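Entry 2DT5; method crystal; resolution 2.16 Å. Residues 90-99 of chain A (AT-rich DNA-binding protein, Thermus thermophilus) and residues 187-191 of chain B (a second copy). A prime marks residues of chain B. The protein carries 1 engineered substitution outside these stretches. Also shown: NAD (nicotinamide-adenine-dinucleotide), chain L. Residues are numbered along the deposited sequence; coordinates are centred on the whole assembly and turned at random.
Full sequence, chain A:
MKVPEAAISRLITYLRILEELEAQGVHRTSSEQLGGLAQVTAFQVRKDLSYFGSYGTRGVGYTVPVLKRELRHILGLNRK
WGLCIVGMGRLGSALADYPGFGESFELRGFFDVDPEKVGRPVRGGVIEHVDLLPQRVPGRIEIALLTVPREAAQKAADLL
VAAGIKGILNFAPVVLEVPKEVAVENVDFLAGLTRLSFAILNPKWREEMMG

Chain A 90-99: RLGSALADYP
Chain B, residues 187-191: VDFLA

In chain A of the AT-rich DNA-binding protein of Thermus thermophilus, a compact example of a subunit interface closed by a ligand as much as by direct contact, the backbone runs as a helix from Arg90, with phi near -65° and psi near -40° from Arg90 to Leu95, then Ala96 at -61/-29 and Asp97 at -97/-4; Ala94 N donates to Arg90 O and Leu95 N to Leu91 O, both at 3.0 Å. Tyr98 follows in an extended conformation (-72/123), though Tyr98 N still reaches Leu95 O at 3.1 Å. In chain B, Val187′ (-99/145) and Asp188′ (-139/95) are extended, and a type I turn follows from Asp188′ to Ala191′, with Phe189′ at -67/-12, Leu190′ at -99/2 and Ala191′ N bonded to Asp188′ O at 3.2 Å. Asp188′ OD1 also accepts from Leu190′ N at 3.3 Å, bracing the turn. The backbones approach most closely at Leu95 and Phe189′, CA to CA 8.8 Å, leaving room for side chains.

Leucines one helical turn apart point toward the turn. Leu91 (t, p) places Leu91 CD1 4.4 Å from Phe189′ CE1; Leu95 (m, t) sets Leu95 CD2 4.4 Å from Phe189′ CB. Phe189′ is m, chi2 158°. The edge of the Tyr98 ring (t, chi2 60°) meets Leu190′ (m, t), Tyr98 CD2 lying 3.8 Å from Leu190′ CD1. These contacts are apolar, and no direct hydrogen bond joins the stretches.

Polar links are mediated instead. Tyr98 OH lies 3.9 Å from Asp188′ OD1 (Asp188′ chi1 t, chi2 32°), but one water spans them, 2.9 Å from Tyr98 OH and donating to Asp188′ OD1 at 2.4 Å. The NAD nicotinamide covers one face of the Tyr98 ring, with Tyr98 CD1 3.3 Å from NAD N1N, while its amide donates from NAD N7N to Val187′ O at 3.0 Å.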

# COMPACT_ATOMS: atom_id res chain seq x y z
N ARG A 90 -14.33 13.09 -1.42
CA ARG A 90 -14.45 12.04 -2.41
C ARG A 90 -13.75 10.75 -1.97
O ARG A 90 -14.35 9.67 -1.99
CB ARG A 90 -13.92 12.57 -3.75
CG ARG A 90 -14.81 13.72 -4.30
CD ARG A 90 -14.15 14.47 -5.44
NE ARG A 90 -12.83 14.98 -5.04
CZ ARG A 90 -11.99 15.63 -5.85
NH1 ARG A 90 -12.30 15.86 -7.11
NH2 ARG A 90 -10.83 16.05 -5.38
N LEU A 91 -12.50 10.84 -1.51
CA LEU A 91 -11.79 9.64 -1.07
C LEU A 91 -12.40 9.09 0.20
O LEU A 91 -12.60 7.89 0.33
CB LEU A 91 -10.30 9.93 -0.85
CG LEU A 91 -9.46 8.78 -0.27
CD1 LEU A 91 -9.53 7.58 -1.18
CD2 LEU A 91 -7.99 9.24 -0.09
N GLY A 92 -12.70 9.96 1.15
CA GLY A 92 -13.29 9.51 2.39
C GLY A 92 -14.63 8.82 2.17
O GLY A 92 -14.88 7.77 2.76
N SER A 93 -15.50 9.39 1.33
CA SER A 93 -16.81 8.79 1.08
C SER A 93 -16.65 7.45 0.36
O SER A 93 -17.38 6.51 0.64
CB SER A 93 -17.70 9.72 0.25
OG SER A 93 -17.93 10.94 0.94
N ALA A 94 -15.70 7.37 -0.57
CA ALA A 94 -15.47 6.10 -1.26
C ALA A 94 -15.00 5.03 -0.27
O ALA A 94 -15.41 3.88 -0.34
CB ALA A 94 -14.44 6.28 -2.38
N LEU A 95 -14.16 5.41 0.69
CA LEU A 95 -13.67 4.43 1.66
C LEU A 95 -14.78 3.91 2.59
O LEU A 95 -14.77 2.75 3.01
CB LEU A 95 -12.52 5.03 2.48
CG LEU A 95 -11.17 5.21 1.76
CD1 LEU A 95 -10.24 6.15 2.57
CD2 LEU A 95 -10.52 3.86 1.57
N ALA A 96 -15.74 4.78 2.90
CA ALA A 96 -16.85 4.39 3.77
C ALA A 96 -17.65 3.25 3.15
O ALA A 96 -18.23 2.47 3.88
CB ALA A 96 -17.77 5.58 4.02
N ASP A 97 -17.68 3.17 1.82
CA ASP A 97 -18.40 2.11 1.10
C ASP A 97 -17.51 0.94 0.67
O ASP A 97 -18.00 -0.03 0.11
CB ASP A 97 -19.06 2.67 -0.17
CG ASP A 97 -20.21 3.61 0.14
OD1 ASP A 97 -20.42 4.58 -0.62
OD2 ASP A 97 -20.90 3.38 1.14
N TYR A 98 -16.20 1.04 0.90
CA TYR A 98 -15.29 -0.02 0.47
C TYR A 98 -15.48 -1.25 1.37
O TYR A 98 -15.33 -1.15 2.59
CB TYR A 98 -13.85 0.50 0.51
CG TYR A 98 -12.83 -0.49 0.05
CD1 TYR A 98 -12.87 -1.02 -1.24
CD2 TYR A 98 -11.80 -0.89 0.90
CE1 TYR A 98 -11.90 -1.92 -1.68
CE2 TYR A 98 -10.84 -1.79 0.48
CZ TYR A 98 -10.88 -2.30 -0.80
OH TYR A 98 -9.92 -3.19 -1.20
N PRO A 99 -15.79 -2.42 0.78
CA PRO A 99 -16.04 -3.64 1.58
C PRO A 99 -14.80 -4.43 2.01
O PRO A 99 -14.88 -5.65 2.18
CB PRO A 99 -16.91 -4.47 0.62
CG PRO A 99 -16.35 -4.18 -0.72
CD PRO A 99 -15.78 -2.78 -0.66
N VAL B 187 -4.38 -2.48 -5.83
CA VAL B 187 -4.14 -1.58 -4.71
C VAL B 187 -5.02 -1.99 -3.55
O VAL B 187 -6.15 -2.46 -3.74
CB VAL B 187 -4.51 -0.11 -5.08
CG1 VAL B 187 -4.24 0.80 -3.87
CG2 VAL B 187 -3.73 0.34 -6.32
N ASP B 188 -4.51 -1.83 -2.34
CA ASP B 188 -5.31 -2.12 -1.16
C ASP B 188 -4.97 -1.02 -0.18
O ASP B 188 -3.97 -1.09 0.52
CB ASP B 188 -4.96 -3.49 -0.57
CG ASP B 188 -5.62 -3.73 0.77
OD1 ASP B 188 -6.74 -3.21 0.99
OD2 ASP B 188 -5.02 -4.43 1.60
N PHE B 189 -5.79 0.03 -0.17
CA PHE B 189 -5.59 1.19 0.69
C PHE B 189 -5.76 0.86 2.16
O PHE B 189 -5.42 1.67 3.01
CB PHE B 189 -6.57 2.31 0.31
CG PHE B 189 -6.08 3.18 -0.81
CD1 PHE B 189 -6.98 3.90 -1.58
CD2 PHE B 189 -4.73 3.29 -1.09
CE1 PHE B 189 -6.53 4.73 -2.61
CE2 PHE B 189 -4.27 4.11 -2.11
CZ PHE B 189 -5.18 4.83 -2.88
N LEU B 190 -6.29 -0.32 2.47
CA LEU B 190 -6.49 -0.69 3.86
C LEU B 190 -5.40 -1.61 4.41
O LEU B 190 -5.45 -2.03 5.57
CB LEU B 190 -7.87 -1.33 4.04
CG LEU B 190 -9.05 -0.36 3.81
CD1 LEU B 190 -10.33 -0.96 4.36
CD2 LEU B 190 -8.78 0.94 4.50
N ALA B 191 -4.40 -1.92 3.60
CA ALA B 191 -3.31 -2.79 4.04
C ALA B 191 -2.63 -2.24 5.29
O ALA B 191 -2.17 -2.99 6.15
CB ALA B 191 -2.28 -2.92 2.92
PA NAD L . -18.41 5.20 -7.55
O1A NAD L . -18.43 6.53 -6.87
O2A NAD L . -19.67 4.39 -7.64
O5B NAD L . -17.82 5.47 -8.96
C5B NAD L . -17.64 4.44 -9.96
C4B NAD L . -17.62 5.14 -11.30
O4B NAD L . -17.41 4.05 -12.26
C3B NAD L . -18.98 5.79 -11.77
O3B NAD L . -18.74 7.19 -12.11
C2B NAD L . -19.43 4.97 -12.97
O2B NAD L . -20.17 5.61 -13.94
C1B NAD L . -18.07 4.44 -13.44
N9A NAD L . -18.16 3.25 -14.23
C8A NAD L . -18.91 2.06 -14.13
N7A NAD L . -18.65 1.21 -15.11
C5A NAD L . -17.72 1.77 -15.91
C6A NAD L . -17.04 1.33 -17.13
N6A NAD L . -17.28 0.16 -17.69
N1A NAD L . -16.12 2.24 -17.66
C2A NAD L . -15.83 3.45 -17.14
N3A NAD L . -16.46 3.92 -15.98
C4A NAD L . -17.40 3.05 -15.40
O3 NAD L . -17.31 4.27 -6.84
PN NAD L . -16.04 4.63 -5.85
O1N NAD L . -16.53 4.75 -4.46
O2N NAD L . -15.35 5.80 -6.48
O5D NAD L . -15.20 3.26 -5.96
C5D NAD L . -14.58 2.88 -7.23
C4D NAD L . -13.86 1.59 -7.06
O4D NAD L . -12.78 1.77 -6.02
C3D NAD L . -14.76 0.41 -6.49
O3D NAD L . -14.39 -0.84 -7.13
C2D NAD L . -14.38 0.39 -5.02
O2D NAD L . -14.70 -0.78 -4.36
C1D NAD L . -12.83 0.67 -5.12
N1N NAD L . -12.26 0.96 -3.78
C2N NAD L . -10.91 0.54 -3.60
C3N NAD L . -10.14 1.01 -2.63
C7N NAD L . -8.74 0.49 -2.48
O7N NAD L . -8.13 0.75 -1.43
N7N NAD L . -8.22 -0.27 -3.46
C4N NAD L . -10.65 2.05 -1.65
C5N NAD L . -11.67 2.93 -2.36
C6N NAD L . -12.62 2.24 -3.14
O HOH W 1 -9.25 -3.70 -3.53
O HOH W 2 -8.72 -4.60 1.07